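Local coordinates for protein inositol 2-dehydrogenase (Sinorhizobium meliloti, PDB 4HKT) that catalyses the NAD+-dependent oxidation of myo-inositol to 2-keto-myo-inositol, the first step in the breakdown of this polyol to acetyl-CoA, at residues Thr71-Asp74 and Thr75-Asp78; Leu98-Glu101 and Arg102-Cys106; Gly166-Phe169 and Arg170-Ile174; Phe177-Ala180 and Arg181-Leu184. All coordinates share one frame; numbering follows the deposited sequence.

Contact 1: Thr71-Asp74 and Thr75-Asp78; sequences TPTD and THAD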
loop_
_atom_site.group_PDB
_atom_site.type_symbol
_atom_site.label_atom_id
_atom_site.label_comp_id
_atom_site.label_asym_id
_atom_site.label_seq_id
_atom_site.Cartn_x
_atom_site.Cartn_y
_atom_site.Cartn_z
ATOM N N THR B 71 26.120 -29.598 -0.996
ATOM C CA THR B 71 25.940 -30.934 -0.438
ATOM C C THR B 71 25.392 -30.826 0.987
ATOM O O THR B 71 25.237 -29.733 1.517
ATOM C CB THR B 71 27.285 -31.686 -0.434
ATOM O OG1 THR B 71 28.289 -30.819 0.090
ATOM C CG2 THR B 71 27.674 -32.127 -1.845
ATOM N N PRO B 72 25.119 -31.959 1.630
ATOM C CA PRO B 72 24.648 -31.869 3.006
ATOM C C PRO B 72 25.619 -31.138 3.931
ATOM O O PRO B 72 26.828 -31.165 3.711
ATOM C CB PRO B 72 24.558 -33.329 3.426
ATOM C CG PRO B 72 24.246 -34.046 2.157
ATOM C CD PRO B 72 25.094 -33.348 1.138
ATOM N N THR B 73 25.063 -30.538 4.981
ATOM C CA THR B 73 25.806 -29.726 5.944
ATOM C C THR B 73 27.024 -30.410 6.561
ATOM O O THR B 73 28.050 -29.775 6.713
ATOM C CB THR B 73 24.876 -29.302 7.074
ATOM O OG1 THR B 73 23.860 -28.445 6.550
ATOM C CG2 THR B 73 25.647 -28.620 8.202
ATOM N N ASP B 74 26.907 -31.701 6.909
ATOM C CA ASP B 74 28.042 -32.449 7.466
ATOM C C ASP B 74 29.261 -32.663 6.550
ATOM O O ASP B 74 30.278 -33.109 7.029
ATOM C CB ASP B 74 27.584 -33.784 8.096
ATOM C CG ASP B 74 27.060 -34.791 7.074
ATOM O OD1 ASP B 74 27.170 -34.581 5.858
ATOM O OD2 ASP B 74 26.553 -35.841 7.507
ATOM N N THR B 75 29.166 -32.289 5.271
ATOM C CA THR B 75 30.299 -32.330 4.341
ATOM C C THR B 75 30.967 -30.981 4.062
ATOM O O THR B 75 32.040 -30.935 3.484
ATOM C CB THR B 75 29.848 -32.880 2.988
ATOM O OG1 THR B 75 28.843 -32.016 2.427
ATOM C CG2 THR B 75 29.272 -34.319 3.155
ATOM N N HIS B 76 30.352 -29.887 4.511
ATOM C CA HIS B 76 30.843 -28.545 4.190
ATOM C C HIS B 76 32.270 -28.261 4.581
ATOM O O HIS B 76 33.061 -27.850 3.726
ATOM C CB HIS B 76 29.875 -27.482 4.723
ATOM C CG HIS B 76 28.573 -27.488 3.986
ATOM N ND1 HIS B 76 27.586 -26.537 4.171
ATOM C CD2 HIS B 76 28.105 -28.341 3.039
ATOM C CE1 HIS B 76 26.566 -26.812 3.379
ATOM N NE2 HIS B 76 26.860 -27.899 2.679
ATOM N N ALA B 77 32.623 -28.447 5.849
ATOM C CA ALA B 77 33.930 -27.952 6.275
ATOM C C ALA B 77 35.079 -28.716 5.585
ATOM O O ALA B 77 36.104 -28.131 5.177
ATOM C CB ALA B 77 34.071 -27.978 7.782
ATOM N N ASP B 78 34.884 -30.015 5.446
ATOM C CA ASP B 78 35.886 -30.870 4.820
ATOM C C ASP B 78 36.022 -30.507 3.341
ATOM O O ASP B 78 37.114 -30.451 2.806
ATOM C CB ASP B 78 35.462 -32.341 4.952
ATOM C CG ASP B 78 35.693 -32.903 6.339
ATOM O OD1 ASP B 78 36.359 -32.254 7.160
ATOM O OD2 ASP B 78 35.193 -34.013 6.624
HETATM O O HOH W 1 30.813 -29.531 7.707
HETATM O O HOH W 2 32.750 -31.488 6.970
HETATM O O HOH W 3 32.667 -34.471 6.257
#

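Contact 2: Leu98-Glu101 and Arg102-Cys106; sequences LDAE and RVRAC. With EDO (1,2-ethanediol), chain C.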
loop_
_atom_site.group_PDB
_atom_site.type_symbol
_atom_site.label_atom_id
_atom_site.label_comp_id
_atom_site.label_asym_id
_atom_site.label_seq_id
_atom_site.Cartn_x
_atom_site.Cartn_y
_atom_site.Cartn_z
ATOM N N LEU B 98 28.239 -26.869 11.854
ATOM C CA LEU B 98 27.449 -26.522 13.025
ATOM C C LEU B 98 28.282 -26.297 14.272
ATOM O O LEU B 98 27.760 -25.784 15.269
ATOM C CB LEU B 98 26.346 -27.563 13.268
ATOM C CG LEU B 98 25.369 -27.621 12.104
ATOM C CD1 LEU B 98 24.394 -28.782 12.253
ATOM C CD2 LEU B 98 24.604 -26.326 11.936
ATOM N N ASP B 99 29.561 -26.651 14.245
ATOM C CA ASP B 99 30.415 -26.561 15.413
ATOM C C ASP B 99 31.450 -25.460 15.226
ATOM O O ASP B 99 32.255 -25.529 14.320
ATOM C CB ASP B 99 31.142 -27.905 15.637
ATOM C CG ASP B 99 32.061 -27.883 16.845
ATOM O OD1 ASP B 99 31.740 -28.544 17.827
ATOM O OD2 ASP B 99 33.102 -27.223 16.832
ATOM N N ALA B 100 31.485 -24.484 16.129
ATOM C CA ALA B 100 32.257 -23.269 15.870
ATOM C C ALA B 100 33.775 -23.539 15.860
ATOM O O ALA B 100 34.539 -22.909 15.108
ATOM C CB ALA B 100 31.911 -22.184 16.894
ATOM N N GLU B 101 34.206 -24.479 16.697
ATOM C CA GLU B 101 35.591 -24.882 16.709
ATOM C C GLU B 101 36.006 -25.487 15.347
ATOM O O GLU B 101 37.050 -25.125 14.802
ATOM C CB GLU B 101 35.862 -25.897 17.831
ATOM C CG GLU B 101 37.349 -26.098 18.084
ATOM C CD GLU B 101 37.995 -24.992 18.948
ATOM O OE1 GLU B 101 37.774 -23.761 18.722
ATOM O OE2 GLU B 101 38.749 -25.365 19.888
ATOM N N ARG B 102 35.201 -26.389 14.817
ATOM C CA ARG B 102 35.419 -26.897 13.422
ATOM C C ARG B 102 35.484 -25.782 12.379
ATOM O O ARG B 102 36.300 -25.843 11.427
ATOM C CB ARG B 102 34.285 -27.852 13.031
ATOM C CG ARG B 102 34.423 -28.587 11.709
ATOM C CD ARG B 102 35.642 -29.517 11.703
ATOM N NE ARG B 102 35.981 -29.996 10.366
ATOM C CZ ARG B 102 36.836 -29.404 9.526
ATOM N NH1 ARG B 102 37.445 -28.247 9.833
ATOM N NH2 ARG B 102 37.113 -29.993 8.373
ATOM N N VAL B 103 34.606 -24.785 12.512
ATOM C CA VAL B 103 34.571 -23.655 11.562
ATOM C C VAL B 103 35.899 -22.919 11.625
ATOM O O VAL B 103 36.489 -22.588 10.603
ATOM C CB VAL B 103 33.427 -22.667 11.845
ATOM C CG1 VAL B 103 33.573 -21.445 10.951
ATOM C CG2 VAL B 103 32.068 -23.342 11.713
ATOM N N ARG B 104 36.359 -22.641 12.828
ATOM C CA ARG B 104 37.660 -22.007 13.065
ATOM C C ARG B 104 38.834 -22.738 12.446
ATOM O O ARG B 104 39.709 -22.113 11.842
ATOM C CB ARG B 104 37.895 -21.796 14.580
ATOM C CG ARG B 104 37.182 -20.560 15.147
ATOM C CD ARG B 104 37.637 -20.253 16.575
ATOM N NE ARG B 104 37.092 -21.267 17.475
ATOM C CZ ARG B 104 35.918 -21.182 18.113
ATOM N NH1 ARG B 104 35.138 -20.088 18.019
ATOM N NH2 ARG B 104 35.544 -22.191 18.894
ATOM N N ALA B 105 38.840 -24.057 12.567
ATOM C CA ALA B 105 39.870 -24.881 11.960
ATOM C C ALA B 105 39.827 -24.761 10.441
ATOM O O ALA B 105 40.852 -24.669 9.796
ATOM C CB ALA B 105 39.687 -26.347 12.371
ATOM N N CYS B 106 38.630 -24.779 9.885
ATOM C CA CYS B 106 38.420 -24.636 8.461
ATOM C C CYS B 106 38.936 -23.276 7.906
ATOM O O CYS B 106 39.703 -23.231 6.957
ATOM C CB CYS B 106 36.935 -24.837 8.201
ATOM S SG CYS B 106 36.396 -24.617 6.521
HETATM C C1 EDO C . 25.635 -27.410 16.895
HETATM O O1 EDO C . 26.975 -27.831 17.085
HETATM C C2 EDO C . 24.773 -28.500 16.261
HETATM O O2 EDO C . 23.877 -29.019 17.238
#

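Contact 3: Gly166-Phe169 and Arg170-Ile174; sequences GGIF and RDMTI. With EDO (1,2-ethanediol), chain X.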
loop_
_atom_site.group_PDB
_atom_site.type_symbol
_atom_site.label_atom_id
_atom_site.label_comp_id
_atom_site.label_asym_id
_atom_site.label_seq_id
_atom_site.Cartn_x
_atom_site.Cartn_y
_atom_site.Cartn_z
ATOM N N GLY B 166 21.005 -28.813 13.475
ATOM C CA GLY B 166 21.484 -28.009 14.564
ATOM C C GLY B 166 20.449 -27.139 15.290
ATOM O O GLY B 166 20.818 -26.347 16.181
ATOM N N GLY B 167 19.191 -27.249 14.883
ATOM C CA GLY B 167 18.087 -26.562 15.529
ATOM C C GLY B 167 17.797 -25.228 14.886
ATOM O O GLY B 167 18.574 -24.743 14.050
ATOM N N ILE B 168 16.633 -24.676 15.236
ATOM C CA ILE B 168 16.082 -23.551 14.509
ATOM C C ILE B 168 17.041 -22.353 14.480
ATOM O O ILE B 168 17.160 -21.663 13.444
ATOM C CB ILE B 168 14.702 -23.141 15.074
ATOM C CG1 ILE B 168 14.058 -22.071 14.208
ATOM C CG2 ILE B 168 14.830 -22.589 16.504
ATOM C CD1 ILE B 168 12.602 -21.881 14.537
ATOM N N PHE B 169 17.787 -22.135 15.560
ATOM C CA PHE B 169 18.692 -20.964 15.598
ATOM C C PHE B 169 19.834 -21.111 14.620
ATOM O O PHE B 169 20.198 -20.159 13.943
ATOM C CB PHE B 169 19.212 -20.740 16.994
ATOM C CG PHE B 169 18.136 -20.299 17.973
ATOM C CD1 PHE B 169 17.469 -19.090 17.784
ATOM C CD2 PHE B 169 17.819 -21.070 19.081
ATOM C CE1 PHE B 169 16.505 -18.667 18.675
ATOM C CE2 PHE B 169 16.841 -20.657 19.973
ATOM C CZ PHE B 169 16.185 -19.445 19.773
ATOM N N ARG B 170 20.390 -22.322 14.542
ATOM C CA ARG B 170 21.484 -22.618 13.614
ATOM C C ARG B 170 21.019 -22.774 12.177
ATOM O O ARG B 170 21.769 -22.487 11.253
ATOM C CB ARG B 170 22.275 -23.842 14.080
ATOM C CG ARG B 170 22.845 -23.668 15.475
ATOM C CD ARG B 170 23.896 -24.719 15.832
ATOM N NE ARG B 170 24.410 -24.585 17.201
ATOM C CZ ARG B 170 23.868 -25.109 18.291
ATOM N NH1 ARG B 170 22.759 -25.819 18.215
ATOM N NH2 ARG B 170 24.448 -24.906 19.488
ATOM N N ASP B 171 19.780 -23.206 11.984
ATOM C CA ASP B 171 19.300 -23.571 10.655
ATOM C C ASP B 171 18.519 -22.464 9.974
ATOM O O ASP B 171 18.636 -22.301 8.745
ATOM C CB ASP B 171 18.445 -24.831 10.678
ATOM C CG ASP B 171 17.966 -25.243 9.281
ATOM O OD1 ASP B 171 18.818 -25.694 8.503
ATOM O OD2 ASP B 171 16.758 -25.131 8.958
HETATM N N MSE B 172 17.702 -21.730 10.737
HETATM C CA MSE B 172 16.826 -20.706 10.163
HETATM C C MSE B 172 17.288 -19.326 10.579
HETATM O O MSE B 172 17.587 -18.472 9.743
HETATM C CB MSE B 172 15.416 -20.943 10.676
HETATM C CG MSE B 172 14.437 -19.911 10.137
HETATM SE SE MSE B 172 12.616 -20.249 10.796
HETATM C CE MSE B 172 11.921 -18.672 9.882
ATOM N N THR B 173 17.385 -19.113 11.876
ATOM C CA THR B 173 17.666 -17.769 12.391
ATOM C C THR B 173 19.046 -17.268 12.012
ATOM O O THR B 173 19.321 -16.073 11.997
ATOM C CB THR B 173 17.531 -17.758 13.906
ATOM O OG1 THR B 173 16.422 -18.563 14.268
ATOM C CG2 THR B 173 17.279 -16.321 14.383
ATOM N N ILE B 174 19.923 -18.212 11.698
ATOM C CA ILE B 174 21.236 -17.896 11.204
ATOM C C ILE B 174 21.256 -16.822 10.093
ATOM O O ILE B 174 22.089 -15.938 10.114
ATOM C CB ILE B 174 22.032 -19.206 10.831
ATOM C CG1 ILE B 174 23.517 -18.893 10.704
ATOM C CG2 ILE B 174 21.507 -19.866 9.587
ATOM C CD1 ILE B 174 24.422 -20.106 10.756
HETATM C C1 EDO X . 15.140 -24.108 6.316
HETATM O O1 EDO X . 15.849 -25.295 6.671
HETATM C C2 EDO X . 15.758 -22.851 6.938
HETATM O O2 EDO X . 14.765 -21.826 7.015
#

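Contact 4: Phe177-Ala180 and Arg181-Leu184; sequences FDMA and RFLL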
loop_
_atom_site.group_PDB
_atom_site.type_symbol
_atom_site.label_atom_id
_atom_site.label_comp_id
_atom_site.label_asym_id
_atom_site.label_seq_id
_atom_site.Cartn_x
_atom_site.Cartn_y
_atom_site.Cartn_z
ATOM N N PHE B 177 20.485 -13.546 11.950
ATOM C CA PHE B 177 21.685 -13.063 12.624
ATOM C C PHE B 177 22.650 -12.363 11.659
ATOM O O PHE B 177 23.168 -11.296 11.968
ATOM C CB PHE B 177 22.414 -14.163 13.362
ATOM C CG PHE B 177 21.601 -14.830 14.446
ATOM C CD1 PHE B 177 20.954 -14.096 15.409
ATOM C CD2 PHE B 177 21.534 -16.198 14.521
ATOM C CE1 PHE B 177 20.209 -14.722 16.425
ATOM C CE2 PHE B 177 20.821 -16.831 15.511
ATOM C CZ PHE B 177 20.158 -16.103 16.485
ATOM N N ASP B 178 22.934 -12.996 10.522
ATOM C CA ASP B 178 23.711 -12.323 9.483
ATOM C C ASP B 178 23.096 -10.985 9.013
ATOM O O ASP B 178 23.799 -9.976 8.921
ATOM C CB ASP B 178 23.967 -13.214 8.280
ATOM C CG ASP B 178 24.824 -12.516 7.269
ATOM O OD1 ASP B 178 26.008 -12.295 7.558
ATOM O OD2 ASP B 178 24.310 -12.124 6.197
HETATM N N MSE B 179 21.812 -10.985 8.723
HETATM C CA MSE B 179 21.091 -9.755 8.357
HETATM C C MSE B 179 21.219 -8.680 9.415
HETATM O O MSE B 179 21.471 -7.516 9.115
HETATM C CB MSE B 179 19.646 -10.115 8.045
HETATM C CG MSE B 179 18.762 -8.949 7.606
HETATM SE SE MSE B 179 19.437 -8.085 5.963
HETATM C CE MSE B 179 19.187 -9.621 4.773
ATOM N N ALA B 180 21.104 -9.050 10.683
ATOM C CA ALA B 180 21.286 -8.100 11.747
ATOM C C ALA B 180 22.651 -7.473 11.751
ATOM O O ALA B 180 22.778 -6.250 11.874
ATOM C CB ALA B 180 20.963 -8.739 13.114
ATOM N N ARG B 181 23.694 -8.276 11.561
ATOM C CA ARG B 181 25.047 -7.727 11.468
ATOM C C ARG B 181 25.193 -6.803 10.237
ATOM O O ARG B 181 25.840 -5.736 10.313
ATOM C CB ARG B 181 26.091 -8.863 11.404
ATOM C CG ARG B 181 26.292 -9.593 12.735
ATOM C CD ARG B 181 27.322 -10.705 12.622
ATOM N NE ARG B 181 28.629 -10.152 12.416
ATOM C CZ ARG B 181 29.317 -10.126 11.273
ATOM N NH1 ARG B 181 28.886 -10.675 10.138
ATOM N NH2 ARG B 181 30.487 -9.523 11.280
ATOM N N PHE B 182 24.586 -7.209 9.132
ATOM C CA PHE B 182 24.588 -6.429 7.880
ATOM C C PHE B 182 23.920 -5.039 8.055
ATOM O O PHE B 182 24.379 -4.053 7.465
ATOM C CB PHE B 182 23.866 -7.245 6.831
ATOM C CG PHE B 182 23.880 -6.685 5.432
ATOM C CD1 PHE B 182 25.056 -6.508 4.745
ATOM C CD2 PHE B 182 22.675 -6.444 4.766
ATOM C CE1 PHE B 182 25.054 -6.014 3.440
ATOM C CE2 PHE B 182 22.664 -5.970 3.450
ATOM C CZ PHE B 182 23.857 -5.768 2.797
ATOM N N LEU B 183 22.839 -4.985 8.819
ATOM C CA LEU B 183 22.032 -3.779 8.975
ATOM C C LEU B 183 22.500 -2.890 10.101
ATOM O O LEU B 183 22.420 -1.641 9.986
ATOM C CB LEU B 183 20.568 -4.129 9.222
ATOM C CG LEU B 183 19.852 -4.920 8.155
ATOM C CD1 LEU B 183 18.447 -5.281 8.575
ATOM C CD2 LEU B 183 19.824 -4.139 6.866
ATOM N N LEU B 184 22.993 -3.506 11.181
ATOM C CA LEU B 184 23.400 -2.734 12.341
ATOM C C LEU B 184 24.628 -1.929 12.084
ATOM O O LEU B 184 24.795 -0.875 12.705
ATOM C CB LEU B 184 23.701 -3.589 13.557
ATOM C CG LEU B 184 22.498 -4.131 14.305
ATOM C CD1 LEU B 184 22.926 -5.321 15.133
ATOM C CD2 LEU B 184 21.839 -3.050 15.150
HETATM O O HOH W 4 27.179 -12.888 9.864
#

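Contact 1: Thr71-Asp74 and Thr75-Asp78
His76 reaches back to Thr71 across the turn that joins strand 66-69 of the Rossmann fold to helix 76-85. Going outward along its side chain, CB lies 3.5 Å from Thr73 O, the carbonyl that also accepts from His76 N. With CG anti to the carbonyl carbon (chi1 -69°), the ring lies flat against Thr73, whose CA stands 3.8 Å from the ring centroid, almost on the normal: a CH-pi contact over the face. CD2 comes at a slant to within 3.2 Å of Pro72 O. At the tip, NE2 donates to Thr71 O over 2.7 Å, from above the carbonyl plane, while ND1 pairs with Pro95 O outside the turn. Since each ring nitrogen faces a carbonyl oxygen, the imidazole probably carries both protons. A leucine here would probably leave Thr71 O and Pro95 O without their mate and let the turn move against helix 76-85. Beside the ring, two threonines form a relay: Thr71 OG1 donates to Thr75 OG1 over 2.7 Å, and Thr75 OG1 donates in turn to Pro72 O. That oxygen takes a second bond, 3.0 Å long, from Thr75 N.

Contact 2: Leu98-Glu101 and Arg102-Cys106
Asp99 is the N-cap of helix 100-112, and its carboxylate closes the first turn by accepting from Arg102 N. The bond between Asp99 OD2 and Arg102 N is 3.0 Å long and nearly straight at 166°, and the donor comes to the anti side of the oxygen. CG of Asp99 stands opposite the backbone N (chi1 180°), which turns OD2 back toward the start of the helix and Arg102 N. The carbonyl of the same residue starts the regular pattern, Asp99 O taking Val103 N at 3.1 Å.

Still in the first turn, Glu101 reaches forward to Arg104, three residues on, in a salt bridge on the solvent side. Bends in both chains, at chi2 of the glutamate and chi3 of the arginine, bring the groups together. Arg104 grips side-on but at a single atom: NE is 2.9 Å and NH2 2.7 Å from Glu101 OE1, which lies in the guanidinium plane. The carboxylate is turned almost perpendicular to that plane, 84° away. Over one guanidinium face sits Ala100 O, 3.7 Å above it. Arg102 instead sends its guanidinium to Asp78 and Glu81 of helix 76-85, while Val103 packs on Leu309 and Leu312 of helix 305-324. Asp99 and Glu101 probably suit the positive end of the helix dipole, and the whole is a capped start to the crossover helix of the Rossmann beta-alpha-beta unit formed with strands 89-93 and 117-120.

Contact 3: Gly166-Phe169 and Arg170-Ile174
Arg170 runs its extended side chain along the carbonyl of Gly166. CG passes 3.4 Å from Gly166 O, and at the end NH1 donates to the same oxygen over 2.9 Å, with the acceptor lying in the guanidinium plane. Gly166 has positive phi, and a CB there would stand tight against Arg170 CD. NE of the arginine makes a salt bridge with Asp316 of helix 305-324. A methionine in place of Arg170 would probably leave the Asp316 carboxylate without this charged mate and Gly166 O without its donor.

Gly167 is the N-cap of helix 168-184, whose opening contains a wider pi-type turn at 170-173. The widening shows in Ile168 O, which accepts from both Met172 N (2.8 Å) and Thr173 N (3.0 Å), the second an i to i+5 bond. Ile168 and the selenomethionine at Met172 lie side by side, CG1 of the isoleucine 3.9 Å from Met172 CB. Phe169, its ring carbon CG turned beside the backbone N (chi1 -68°), runs alongside Thr173, its CD1 3.7 Å from Thr173 OG1. That hydroxyl is hydrogen-bonded to Asn228, while the Phe169 ring sinks between Val212 and Val214 of strand 211-218 and Val319 and Val322 of helix 305-324.

Contact 4: Phe177-Ala180 and Arg181-Leu184
Met179, a selenomethionine, places CG opposite its backbone N (chi1 -178°) and then curls at chi2 and chi3, which carries SE along the helix to Phe182 and Leu183. Phe182 has nearly the same first torsion (chi1 -174°), and SE comes to the edge of its ring: the selenium is 3.8 Å from Phe182 CD2 and 5.2 Å from the ring centroid, a Met-aromatic contact. The fourth residue along is touched too, Met179 CG lying 3.8 Å from Leu183 CD1.

All this lies on the last two turns of helix 168-184, where backbone bonds of the i to i+4 kind run unbroken from Phe177 O to Leu184 N. One side of the helix packs on the large mixed sheet of the C-terminal domain: Met179 and Ala180 touch Ile149, and Leu183 and Leu184 touch Val147, all on strand 144-152. Phe177 reaches Leu314 and Ala318 of helix 305-324.

Asp178 and Arg181 handle the charge. Their nearest charged atoms, Asp178 OD1 and Arg181 NH1, are 4.2 Å apart, too far for a salt bridge, and a water spans them, donating to Asp178 OD1 over 2.7 Å and accepting from Arg181 NH1 over 2.8 Å. Each has firmer partners beyond: Asp178 pairs with Arg124, Arg181 with Glu187 and Asp307. The arginine's CG, meanwhile, rests 3.6 Å from Phe177 O.

Contacts 1 and 2 belong to the Rossmann domain and lie at the surface, while contacts 3 and 4 share helix 168-184 in the C-terminal domain and are largely buried. The chemistry follows: contact 1 relies on hydroxyls, a histidine and waters, contact 2 on a capping carboxylate and a solvent-side salt bridge; contacts 3 and 4 rest more on aliphatic and aromatic packing, their charged groups tied mainly to partners outside. Contacts 1 and 2 are joined by the salt bridge of Asp78 with Arg102, which links helix 76-85 to helix 100-112. Between the domains, Leu98 of contact 2 packs on Gly166 and Arg170 of contact 3. Contacts 1 and 4 lie on opposite sides of the chain's centre.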